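Local coordinates for carboxypeptidase 1 (PDB 5GIV), which probably removes amino acids one at a time from the C-terminus of peptides with broad specificity, as a zinc-dependent metallocarboxypeptidase of the M32 family, at residues 87-90 with 91-95; 165-168 with 169-173. All blocks are in the same frame, centred on the assembly; numbering follows the deposited sequence.

Interaction 1: residues 87-90 with 91-95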
ATOM      1  N   VAL A  87     -20.999 -19.003  14.782  1.00 29.29           N
ATOM      2  CA  VAL A  87     -20.267 -19.972  15.588  1.00 29.35           C
ATOM      3  C   VAL A  87     -20.024 -21.243  14.794  1.00 29.39           C
ATOM      4  O   VAL A  87     -18.923 -21.804  14.816  1.00 29.44           O
ATOM      5  CB  VAL A  87     -21.034 -20.250  16.894  1.00 29.37           C
ATOM      6  CG1 VAL A  87     -20.412 -21.411  17.647  1.00 29.45           C
ATOM      7  CG2 VAL A  87     -21.042 -19.002  17.759  1.00 29.34           C
ATOM      8  N   GLN A  88     -21.035 -21.705  14.061  1.00 37.15           N
ATOM      9  CA  GLN A  88     -20.858 -22.906  13.253  1.00 37.20           C
ATOM     10  C   GLN A  88     -19.761 -22.694  12.216  1.00 37.19           C
ATOM     11  O   GLN A  88     -18.889 -23.550  12.028  1.00 37.24           O
ATOM     12  CB  GLN A  88     -22.177 -23.291  12.588  1.00 37.23           C
ATOM     13  CG  GLN A  88     -22.093 -24.561  11.771  1.00 37.31           C
ATOM     14  CD  GLN A  88     -23.373 -24.858  11.011  1.00 37.37           C
ATOM     15  OE1 GLN A  88     -23.904 -24.005  10.295  1.00 37.35           O
ATOM     16  NE2 GLN A  88     -23.894 -26.069  11.186  1.00 37.44           N
ATOM     17  N   VAL A  89     -19.799 -21.554  11.522  1.00 27.80           N
ATOM     18  CA  VAL A  89     -18.779 -21.255  10.523  1.00 27.78           C
ATOM     19  C   VAL A  89     -17.404 -21.116  11.175  1.00 27.80           C
ATOM     20  O   VAL A  89     -16.402 -21.630  10.662  1.00 27.81           O
ATOM     21  CB  VAL A  89     -19.173 -19.992   9.735  1.00 27.73           C
ATOM     22  CG1 VAL A  89     -17.984 -19.457   8.931  1.00 27.70           C
ATOM     23  CG2 VAL A  89     -20.367 -20.297   8.819  1.00 27.75           C
ATOM     24  N   ALA A  90     -17.330 -20.409  12.305  1.00 30.09           N
ATOM     25  CA  ALA A  90     -16.055 -20.267  13.002  1.00 30.13           C
ATOM     26  C   ALA A  90     -15.496 -21.622  13.422  1.00 30.22           C
ATOM     27  O   ALA A  90     -14.286 -21.860  13.319  1.00 30.27           O
ATOM     28  CB  ALA A  90     -16.209 -19.352  14.216  1.00 30.12           C
ATOM     29  N   ARG A  91     -16.356 -22.521  13.910  1.00 43.51           N
ATOM     30  CA  ARG A  91     -15.871 -23.836  14.324  1.00 43.60           C
ATOM     31  C   ARG A  91     -15.448 -24.675  13.126  1.00 43.61           C
ATOM     32  O   ARG A  91     -14.481 -25.439  13.219  1.00 43.69           O
ATOM     33  CB  ARG A  91     -16.942 -24.583  15.133  1.00 43.64           C
ATOM     34  CG  ARG A  91     -17.464 -23.827  16.346  1.00 43.65           C
ATOM     35  CD  ARG A  91     -17.466 -24.671  17.626  1.00 43.77           C
ATOM     36  NE  ARG A  91     -18.477 -25.730  17.637  1.00 43.81           N
ATOM     37  CZ  ARG A  91     -18.208 -27.030  17.741  1.00 43.91           C
ATOM     38  NH1 ARG A  91     -16.954 -27.452  17.854  1.00 43.97           N
ATOM     39  NH2 ARG A  91     -19.201 -27.915  17.738  1.00 43.94           N
ATOM     40  N   GLN A  92     -16.138 -24.541  11.993  1.00 34.84           N
ATOM     41  CA  GLN A  92     -15.705 -25.255  10.796  1.00 34.86           C
ATOM     42  C   GLN A  92     -14.352 -24.744  10.316  1.00 34.84           C
ATOM     43  O   GLN A  92     -13.489 -25.540   9.927  1.00 34.89           O
ATOM     44  CB  GLN A  92     -16.757 -25.134   9.693  1.00 34.84           C
ATOM     45  CG  GLN A  92     -18.045 -25.884  10.005  1.00 34.88           C
ATOM     46  CD  GLN A  92     -19.174 -25.590   9.023  1.00 34.89           C
ATOM     47  OE1 GLN A  92     -19.029 -24.782   8.100  1.00 34.86           O
ATOM     48  NE2 GLN A  92     -20.318 -26.234   9.236  1.00 34.93           N
ATOM     49  N   ASP A  93     -14.147 -23.420  10.332  1.00 27.22           N
ATOM     50  CA  ASP A  93     -12.829 -22.883  10.005  1.00 27.21           C
ATOM     51  C   ASP A  93     -11.806 -23.344  11.035  1.00 27.29           C
ATOM     52  O   ASP A  93     -10.694 -23.761  10.688  1.00 27.33           O
ATOM     53  CB  ASP A  93     -12.855 -21.352   9.956  1.00 27.15           C
ATOM     54  CG  ASP A  93     -13.788 -20.799   8.886  1.00 27.10           C
ATOM     55  OD1 ASP A  93     -14.206 -21.544   7.970  1.00 27.12           O
ATOM     56  OD2 ASP A  93     -14.090 -19.588   8.956  1.00 27.06           O
ATOM     57  N   PHE A  94     -12.179 -23.308  12.313  1.00 28.65           N
ATOM     58  CA  PHE A  94     -11.266 -23.764  13.352  1.00 28.74           C
ATOM     59  C   PHE A  94     -10.925 -25.239  13.177  1.00 28.81           C
ATOM     60  O   PHE A  94      -9.784 -25.653  13.420  1.00 28.87           O
ATOM     61  CB  PHE A  94     -11.869 -23.509  14.730  1.00 28.76           C
ATOM     62  CG  PHE A  94     -10.925 -23.796  15.858  1.00 28.86           C
ATOM     63  CD1 PHE A  94     -10.836 -25.067  16.401  1.00 28.95           C
ATOM     64  CD2 PHE A  94     -10.118 -22.795  16.373  1.00 28.90           C
ATOM     65  CE1 PHE A  94      -9.961 -25.329  17.445  1.00 29.07           C
ATOM     66  CE2 PHE A  94      -9.241 -23.055  17.416  1.00 29.02           C
ATOM     67  CZ  PHE A  94      -9.165 -24.319  17.948  1.00 29.11           C
ATOM     68  N   GLU A  95     -11.904 -26.054  12.783  1.00 37.62           N
ATOM     69  CA  GLU A  95     -11.640 -27.471  12.568  1.00 37.71           C
ATOM     70  C   GLU A  95     -10.583 -27.683  11.489  1.00 37.73           C
ATOM     71  O   GLU A  95      -9.560 -28.334  11.729  1.00 37.82           O
ATOM     72  CB  GLU A  95     -12.940 -28.186  12.199  1.00 37.72           C
ATOM     73  CG  GLU A  95     -12.767 -29.632  11.765  1.00 37.80           C
ATOM     74  CD  GLU A  95     -12.276 -30.515  12.885  1.00 37.94           C
ATOM     75  OE1 GLU A  95     -12.438 -30.115  14.062  1.00 37.96           O
ATOM     76  OE2 GLU A  95     -11.750 -31.612  12.594  1.00 38.02           O
TER
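Two successive turns of helix 81-99 meet here, V87 with R91, Q88 with Q92, V89 with D93 and A90 with F94, in the i to i+4 pattern of an alpha-helix. Four backbone bonds join them, from R91 N to V87 O, Q92 N to Q88 O, D93 N to V89 O and F94 N to A90 O, the last at 2.7 Å. Outside the backbone bonds, the Q88 and Q92 side chains run alongside each other and point the same way, their amide planes 29° apart. Their contact is aliphatic against amide: Q92 NE2 lies 3.5 Å from Q88 CG. Q92 reaches it because its CG stands opposite the carbonyl carbon (chi1 -68°) and the chain beyond is extended, which also sets Q92 CG 3.2 Å from Q88 O. The Q88 amide itself looks backward, OE1 accepting from R85. An alanine in place of Q92 would probably leave Q88 CG without its amide neighbour and open a gap beside Q88 O, where Q92 CG sat. On the next flank V89 CG1 lies 3.9 Å from D93 OD2, the two side chains again side by side, while that carboxylate oxygen forms a salt bridge with R468. R91 crosses V87 obliquely, its CG 4.0 Å from V87 CG1. Helix 8-36 packs on V87 and A90, helix 64-75 on A90 and R91, and the loop residues P285 and L286 on V89. The salt bridge to R468 probably keeps the D93 carboxylate turned to the flank where V89 CG1 lies beside it.

Interaction 2: residues 165-168 with 169-173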
ATOM      1  N   GLU A 165     -18.090 -25.390  -1.230  1.00 36.19           N
ATOM      2  CA  GLU A 165     -18.625 -26.279  -0.213  1.00 36.21           C
ATOM      3  C   GLU A 165     -19.850 -27.008  -0.742  1.00 36.32           C
ATOM      4  O   GLU A 165     -20.783 -26.389  -1.266  1.00 36.35           O
ATOM      5  CB  GLU A 165     -18.980 -25.496   1.052  1.00 36.13           C
ATOM      6  CG  GLU A 165     -19.425 -26.387   2.195  1.00 36.15           C
ATOM      7  CD  GLU A 165     -20.005 -25.613   3.360  1.00 36.12           C
ATOM      8  OE1 GLU A 165     -20.362 -24.432   3.187  1.00 36.06           O
ATOM      9  OE2 GLU A 165     -20.128 -26.185   4.457  1.00 36.13           O
ATOM     10  N   GLY A 166     -19.830 -28.332  -0.616  1.00 25.53           N
ATOM     11  CA  GLY A 166     -20.921 -29.166  -1.056  1.00 25.64           C
ATOM     12  C   GLY A 166     -20.782 -29.691  -2.465  1.00 25.75           C
ATOM     13  O   GLY A 166     -21.505 -30.615  -2.840  1.00 25.89           O
ATOM     14  N   MET A 167     -19.896 -29.110  -3.262  1.00 29.77           N
ATOM     15  CA  MET A 167     -19.689 -29.571  -4.622  1.00 29.88           C
ATOM     16  C   MET A 167     -18.842 -30.841  -4.623  1.00 29.89           C
ATOM     17  O   MET A 167     -17.949 -31.018  -3.791  1.00 29.80           O
ATOM     18  CB  MET A 167     -19.034 -28.464  -5.456  1.00 29.84           C
ATOM     19  CG  MET A 167     -19.006 -28.715  -6.961  1.00 29.97           C
ATOM     20  SD  MET A 167     -20.609 -28.438  -7.760  1.00 30.14           S
ATOM     21  CE  MET A 167     -21.001 -26.778  -7.203  1.00 30.05           C
ATOM     22  N   THR A 168     -19.128 -31.726  -5.574  1.00 32.24           N
ATOM     23  CA  THR A 168     -18.435 -33.002  -5.689  1.00 32.29           C
ATOM     24  C   THR A 168     -17.877 -33.174  -7.096  1.00 32.37           C
ATOM     25  O   THR A 168     -18.249 -32.462  -8.032  1.00 32.41           O
ATOM     26  CB  THR A 168     -19.358 -34.180  -5.400  1.00 32.40           C
ATOM     27  OG1 THR A 168     -20.368 -34.221  -6.414  1.00 32.55           O
ATOM     28  CG2 THR A 168     -20.018 -34.018  -4.039  1.00 32.33           C
ATOM     29  N   ALA A 169     -16.967 -34.141  -7.226  1.00 41.13           N
ATOM     30  CA  ALA A 169     -16.403 -34.439  -8.536  1.00 41.20           C
ATOM     31  C   ALA A 169     -17.468 -34.974  -9.483  1.00 41.37           C
ATOM     32  O   ALA A 169     -17.469 -34.645 -10.673  1.00 41.44           O
ATOM     33  CB  ALA A 169     -15.244 -35.427  -8.402  1.00 41.18           C
ATOM     34  N   GLU A 170     -18.384 -35.802  -8.979  1.00 52.89           N
ATOM     35  CA  GLU A 170     -19.416 -36.354  -9.853  1.00 53.09           C
ATOM     36  C   GLU A 170     -20.363 -35.271 -10.350  1.00 53.13           C
ATOM     37  O   GLU A 170     -20.881 -35.369 -11.465  1.00 53.28           O
ATOM     38  CB  GLU A 170     -20.205 -37.452  -9.134  1.00 53.22           C
ATOM     39  CG  GLU A 170     -19.337 -38.558  -8.530  1.00 53.20           C
ATOM     40  CD  GLU A 170     -19.975 -39.947  -8.617  1.00 53.40           C
ATOM     41  OE1 GLU A 170     -19.554 -40.748  -9.489  1.00 53.48           O
ATOM     42  OE2 GLU A 170     -20.895 -40.236  -7.817  1.00 53.47           O
ATOM     43  N   GLN A 171     -20.593 -34.238  -9.542  1.00 39.13           N
ATOM     44  CA  GLN A 171     -21.468 -33.145  -9.952  1.00 39.17           C
ATOM     45  C   GLN A 171     -20.772 -32.233 -10.956  1.00 39.11           C
ATOM     46  O   GLN A 171     -21.405 -31.724 -11.891  1.00 39.22           O
ATOM     47  CB  GLN A 171     -21.921 -32.372  -8.716  1.00 39.07           C
ATOM     48  CG  GLN A 171     -22.962 -31.307  -8.966  1.00 39.14           C
ATOM     49  CD  GLN A 171     -23.339 -30.577  -7.685  1.00 39.03           C
ATOM     50  OE1 GLN A 171     -22.854 -30.918  -6.595  1.00 38.92           O
ATOM     51  NE2 GLN A 171     -24.225 -29.586  -7.803  1.00 39.06           N
ATOM     52  N   VAL A 172     -19.467 -32.013 -10.767  1.00 22.24           N
ATOM     53  CA  VAL A 172     -18.674 -31.235 -11.715  1.00 22.18           C
ATOM     54  C   VAL A 172     -18.656 -31.926 -13.072  1.00 22.32           C
ATOM     55  O   VAL A 172     -18.872 -31.296 -14.121  1.00 22.38           O
ATOM     56  CB  VAL A 172     -17.248 -31.040 -11.167  1.00 21.99           C
ATOM     57  CG1 VAL A 172     -16.319 -30.477 -12.243  1.00 21.93           C
ATOM     58  CG2 VAL A 172     -17.257 -30.158  -9.919  1.00 21.85           C
ATOM     59  N   GLY A 173     -18.427 -33.246 -13.067  1.00 31.70           N
ATOM     60  CA  GLY A 173     -18.368 -33.986 -14.318  1.00 31.82           C
ATOM     61  C   GLY A 173     -19.647 -33.884 -15.124  1.00 32.01           C
ATOM     62  O   GLY A 173     -19.611 -33.808 -16.356  1.00 32.10           O
TER
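A169 opens helix 169-193 just after T168, the N-cap residue, and this helix start is a worked example of side-chain capping. The backbone N of A169 is hydrogen-bonded to D157 of the preceding helix 155-163, and its side chain packs on I160 there. E170 follows, its side chain leading off the cap. At Q171 the capping bond is made: its N donates to T168 OG1 at 3.1 Å with an N-H...O angle of 149°, and only weakly to T168 O. The hydroxyl can reach forward to the N of Q171 because chi1 of T168 (65°) places OG1 between its own backbone N and carbonyl carbon. The extended Q171 side chain then crosses M167 at about a right angle, so that the sulfur SD of M167 rests 3.5 Å from Q171 CD. V172 closes the turn, its N donating to T168 O at 3.0 Å. M167, whose side chain is about 11 Å from that of the zinc ligand E296, bends at chi2 and chi3 and also touches I424 of helix 420-439. The V172 side chain crosses M167 at about a right angle, with V172 CG2 3.7 Å from M167 CG.

In the fold
Interaction 1 comes first along the chain, in the middle of helix 81-99, and interaction 2 follows at the loop that leaves helix 155-163 and starts helix 169-193. Their centres lie about 22 Å apart within the same M32 fold, yet their edges meet where Q92 OE1 packs 4.1 Å from E165 OE2. The centre of interaction 1 is about 24 Å from that of the chain and that of interaction 2 about 17 Å, the latter also being nearer the zinc site. Together they illustrate two local tasks in a mainly helical enzyme: continuing a helix through its middle, and beginning one at a loop.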